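Local coordinates for beta-lactamase (Klebsiella pneumoniae, PDB 6KBY), which probably hydrolyses beta-lactam antibiotics to substituted beta-amino acids as a class C serine enzyme, here caught with adenosine monophosphate covalently bound in its active site, at residues A[70-75]-A[235-240]. Sequence-based numbering, arbitrary orientation.
Sequences GSLSKT and SDLLRY. With AMP (adenosine monophosphate), chain B.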
ATOM      1  N   GLY A  70      -3.867  -6.302   1.381  1.00  7.71           N
ATOM      2  CA  GLY A  70      -4.373  -5.459   2.446  1.00  8.24           C
ATOM      3  C   GLY A  70      -4.080  -3.993   2.198  1.00  8.48           C
ATOM      4  O   GLY A  70      -4.404  -3.480   1.129  1.00  8.10           O
ATOM      5  N   SER A  71      -3.392  -3.316   3.125  1.00  9.50           N
ATOM      6  CA  SER A  71      -3.205  -1.865   3.026  1.00  9.39           C
ATOM      7  C   SER A  71      -2.258  -1.395   1.934  1.00  9.62           C
ATOM      8  O   SER A  71      -2.173  -0.176   1.730  1.00  9.51           O
ATOM      9  CB  SER A  71      -2.751  -1.281   4.351  1.00  9.95           C
ATOM     10  OG  SER A  71      -3.775  -1.459   5.300  1.00 10.65           O
ATOM     11  N   LEU A  72      -1.546  -2.270   1.219  1.00  9.32           N
ATOM     12  CA  LEU A  72      -0.937  -1.761  -0.002  1.00  9.22           C
ATOM     13  C   LEU A  72      -2.006  -1.126  -0.865  1.00  9.37           C
ATOM     14  O   LEU A  72      -1.716  -0.197  -1.624  1.00  9.69           O
ATOM     15  CB  LEU A  72      -0.206  -2.853  -0.777  1.00  9.84           C
ATOM     16  CG  LEU A  72       0.975  -3.506  -0.066  1.00 13.08           C
ATOM     17  CD1 LEU A  72       1.781  -4.351  -1.036  1.00 11.80           C
ATOM     18  CD2 LEU A  72       1.832  -2.443   0.576  1.00 13.64           C
ATOM     19  N   SER A  73      -3.258  -1.580  -0.703  1.00  8.66           N
ATOM     20  CA  SER A  73      -4.376  -1.029  -1.452  1.00  7.76           C
ATOM     21  C   SER A  73      -4.543   0.466  -1.219  1.00  7.11           C
ATOM     22  O   SER A  73      -5.030   1.171  -2.106  1.00  7.49           O
ATOM     23  CB  SER A  73      -5.662  -1.750  -1.054  1.00  7.42           C
ATOM     24  OG  SER A  73      -5.544  -3.156  -1.211  1.00  7.11           O
ATOM     25  N   LYS A  74      -4.166   0.961  -0.037  1.00  7.15           N
ATOM     26  CA  LYS A  74      -4.328   2.384   0.239  1.00  7.24           C
ATOM     27  C   LYS A  74      -3.518   3.232  -0.729  1.00  6.46           C
ATOM     28  O   LYS A  74      -3.913   4.362  -1.050  1.00  6.58           O
ATOM     29  CB  LYS A  74      -3.913   2.702   1.675  1.00  8.19           C
ATOM     30  CG  LYS A  74      -4.730   1.980   2.736  1.00  8.29           C
ATOM     31  CD  LYS A  74      -4.485   2.565   4.122  1.00  9.84           C
ATOM     32  CE  LYS A  74      -5.534   2.108   5.123  1.00  7.87           C
ATOM     33  NZ  LYS A  74      -5.595   0.623   5.208  1.00 13.03           N
ATOM     34  N   THR A  75      -2.372   2.719  -1.194  1.00  6.70           N
ATOM     35  CA  THR A  75      -1.566   3.500  -2.125  1.00  6.97           C
ATOM     36  C   THR A  75      -2.244   3.625  -3.482  1.00  6.96           C
ATOM     37  O   THR A  75      -1.980   4.586  -4.209  1.00  7.11           O
ATOM     38  CB  THR A  75      -0.148   2.927  -2.287  1.00  7.97           C
ATOM     39  OG1 THR A  75      -0.186   1.667  -2.978  1.00  8.13           O
ATOM     40  CG2 THR A  75       0.555   2.768  -0.950  1.00  8.41           C
ATOM     41  N   SER A 235       4.800  -9.775  -9.577  1.00  7.88           N
ATOM     42  CA  SER A 235       5.261  -9.154 -10.816  1.00  8.44           C
ATOM     43  C   SER A 235       4.505  -7.866 -11.118  1.00  6.86           C
ATOM     44  O   SER A 235       5.108  -6.871 -11.538  1.00  7.54           O
ATOM     45  CB  SER A 235       5.131 -10.146 -11.966  1.00  9.08           C
ATOM     46  OG  SER A 235       6.036 -11.225 -11.800  1.00 12.70           O
ATOM     47  N   ASP A 236       3.184  -7.868 -10.929  1.00  7.42           N
ATOM     48  CA  ASP A 236       2.432  -6.630 -11.122  1.00  7.54           C
ATOM     49  C   ASP A 236       2.865  -5.562 -10.129  1.00  7.37           C
ATOM     50  O   ASP A 236       2.983  -4.385 -10.486  1.00  7.35           O
ATOM     51  CB  ASP A 236       0.926  -6.870 -10.999  1.00  8.25           C
ATOM     52  CG  ASP A 236       0.262  -7.184 -12.331  1.00  8.04           C
ATOM     53  OD1 ASP A 236       0.962  -7.587 -13.290  1.00 10.55           O
ATOM     54  OD2 ASP A 236      -0.980  -7.046 -12.409  1.00  9.53           O
ATOM     55  N   LEU A 237       3.085  -5.944  -8.870  1.00  7.71           N
ATOM     56  CA  LEU A 237       3.533  -4.948  -7.903  1.00  7.76           C
ATOM     57  C   LEU A 237       4.944  -4.468  -8.192  1.00  7.39           C
ATOM     58  O   LEU A 237       5.259  -3.307  -7.924  1.00  7.52           O
ATOM     59  CB  LEU A 237       3.426  -5.473  -6.479  1.00  7.51           C
ATOM     60  CG  LEU A 237       2.010  -5.499  -5.920  1.00  8.24           C
ATOM     61  CD1 LEU A 237       2.013  -6.154  -4.544  1.00  8.36           C
ATOM     62  CD2 LEU A 237       1.401  -4.100  -5.848  1.00  8.62           C
ATOM     63  N   LEU A 238       5.807  -5.326  -8.738  1.00  7.00           N
ATOM     64  CA  LEU A 238       7.123  -4.829  -9.119  1.00  7.25           C
ATOM     65  C   LEU A 238       7.009  -3.814 -10.248  1.00  6.97           C
ATOM     66  O   LEU A 238       7.743  -2.819 -10.274  1.00  7.63           O
ATOM     67  CB  LEU A 238       8.060  -5.975  -9.491  1.00  8.53           C
ATOM     68  CG  LEU A 238       9.545  -5.592  -9.550  1.00  8.97           C
ATOM     69  CD1 LEU A 238      10.066  -5.198  -8.170  1.00  9.86           C
ATOM     70  CD2 LEU A 238      10.372  -6.722 -10.141  1.00  9.46           C
ATOM     71  N   ARG A 239       6.085  -4.038 -11.185  1.00  7.13           N
ATOM     72  CA  ARG A 239       5.833  -3.036 -12.216  1.00  8.06           C
ATOM     73  C   ARG A 239       5.364  -1.722 -11.595  1.00  7.44           C
ATOM     74  O   ARG A 239       5.807  -0.639 -11.991  1.00  7.59           O
ATOM     75  CB  ARG A 239       4.806  -3.565 -13.216  1.00  9.33           C
ATOM     76  CG  ARG A 239       4.548  -2.612 -14.360  1.00 11.09           C
ATOM     77  CD  ARG A 239       3.651  -3.191 -15.448  1.00 11.78           C
ATOM     78  NE  ARG A 239       3.309  -2.139 -16.397  1.00 12.34           N
ATOM     79  CZ  ARG A 239       4.055  -1.809 -17.446  1.00 12.22           C
ATOM     80  NH1 ARG A 239       5.182  -2.464 -17.701  1.00 14.59           N
ATOM     81  NH2 ARG A 239       3.675  -0.819 -18.243  1.00 16.20           N
ATOM     82  N   TYR A 240       4.484  -1.808 -10.597  1.00  7.30           N
ATOM     83  CA  TYR A 240       4.012  -0.624  -9.879  1.00  7.34           C
ATOM     84  C   TYR A 240       5.172   0.108  -9.221  1.00  7.07           C
ATOM     85  O   TYR A 240       5.236   1.345  -9.248  1.00  7.43           O
ATOM     86  CB  TYR A 240       3.018  -1.091  -8.825  1.00  7.69           C
ATOM     87  CG  TYR A 240       2.274  -0.075  -7.985  1.00  7.73           C
ATOM     88  CD1 TYR A 240       1.500   0.929  -8.560  1.00  8.26           C
ATOM     89  CD2 TYR A 240       2.258  -0.205  -6.604  1.00  7.89           C
ATOM     90  CE1 TYR A 240       0.760   1.799  -7.773  1.00  9.06           C
ATOM     91  CE2 TYR A 240       1.527   0.649  -5.815  1.00  7.82           C
ATOM     92  CZ  TYR A 240       0.780   1.651  -6.404  1.00  7.64           C
ATOM     93  OH  TYR A 240       0.016   2.500  -5.632  1.00  8.93           O
TER
HETATM   94  P   AMP B 401      -3.514  -2.451   6.472  1.00 11.05           P
HETATM   95  O1P AMP B 401      -3.102  -3.772   5.901  1.00 10.25           O
HETATM   96  O2P AMP B 401      -2.581  -1.759   7.429  1.00 13.01           O
HETATM   97  O5' AMP B 401      -4.964  -2.563   7.110  1.00 11.88           O
HETATM   98  C5' AMP B 401      -6.016  -3.192   6.393  1.00 14.31           C
HETATM   99  C4' AMP B 401      -6.386  -4.523   6.996  1.00 14.03           C
HETATM  100  O4' AMP B 401      -7.024  -4.321   8.286  1.00 15.46           O
HETATM  101  C3' AMP B 401      -7.396  -5.339   6.200  1.00 14.95           C
HETATM  102  O3' AMP B 401      -6.805  -6.078   5.147  1.00 14.78           O
HETATM  103  C2' AMP B 401      -8.057  -6.196   7.268  1.00 16.26           C
HETATM  104  O2' AMP B 401      -7.222  -7.289   7.627  1.00 16.55           O
HETATM  105  C1' AMP B 401      -8.104  -5.218   8.440  1.00 16.13           C
HETATM  106  N9  AMP B 401      -9.353  -4.433   8.446  1.00 17.82           N
HETATM  107  C8  AMP B 401      -9.453  -3.107   8.200  1.00 16.63           C
HETATM  108  N7  AMP B 401     -10.744  -2.690   8.286  1.00 16.41           N
HETATM  109  C5  AMP B 401     -11.490  -3.771   8.589  1.00 17.37           C
HETATM  110  C6  AMP B 401     -12.927  -4.034   8.824  1.00 18.77           C
HETATM  111  N6  AMP B 401     -13.838  -3.036   8.744  1.00 19.70           N
HETATM  112  N1  AMP B 401     -13.296  -5.305   9.114  1.00 22.17           N
HETATM  113  C2  AMP B 401     -12.397  -6.306   9.192  1.00 22.85           C
HETATM  114  N3  AMP B 401     -11.075  -6.136   8.992  1.00 21.90           N
HETATM  115  C4  AMP B 401     -10.571  -4.914   8.694  1.00 18.45           C
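The phenol of Tyr-240 reaches from helix 234-244 to Thr-75, near the start of helix 72-86, its OH lying 2.8 Å from Thr-75 OG1. The threonine oxygen sits at the edge of the ring, in its plane, and the two groups probably share a hydrogen bond; Thr-75 O, at 3.2 Å from Tyr-240 OH, is poorly angled for one. With CG anti to the backbone N (chi1 -175°), the tyrosine extends from its helix to the threonine. Thr-75 OG1 in turn donates to Leu-72 O, 2.8 Å away and in the carbonyl plane, so that this carbonyl receives both OG1 and the backbone N of Thr-75. Phe-76 stacks on the Tyr-240 ring.

Apolar contact is slighter: Leu-72 CD1 meets Leu-237 CD1 at 4.0 Å, methyl to methyl, and both leucines also pack on Ile-332 of strand 328-335 in the central antiparallel sheet. Residues 71-74 fit the SxxK motif of serine beta-lactamases, set at the start of a helix; the four residues that touch across the contact are all buried.

Leu-72 and Thr-75 point toward helix 234-244, whereas Lys-74 points away from it and lines the AMP pocket. Ser-71 OG is covalently bonded to AMP P at 1.6 Å. Ser-71 N donates to AMP O1P over 2.8 Å, with a bent N-H...O angle of 138°. Lys-74 NZ, brought round by a bend at chi4, donates to Ser-71 OG at 2.8 Å and is also hydrogen-bonded to Asn-158 and Ala-227 O. Ser-73 OG donates to Gly-70 O at 2.6 Å and is also hydrogen-bonded to Ile-230 N.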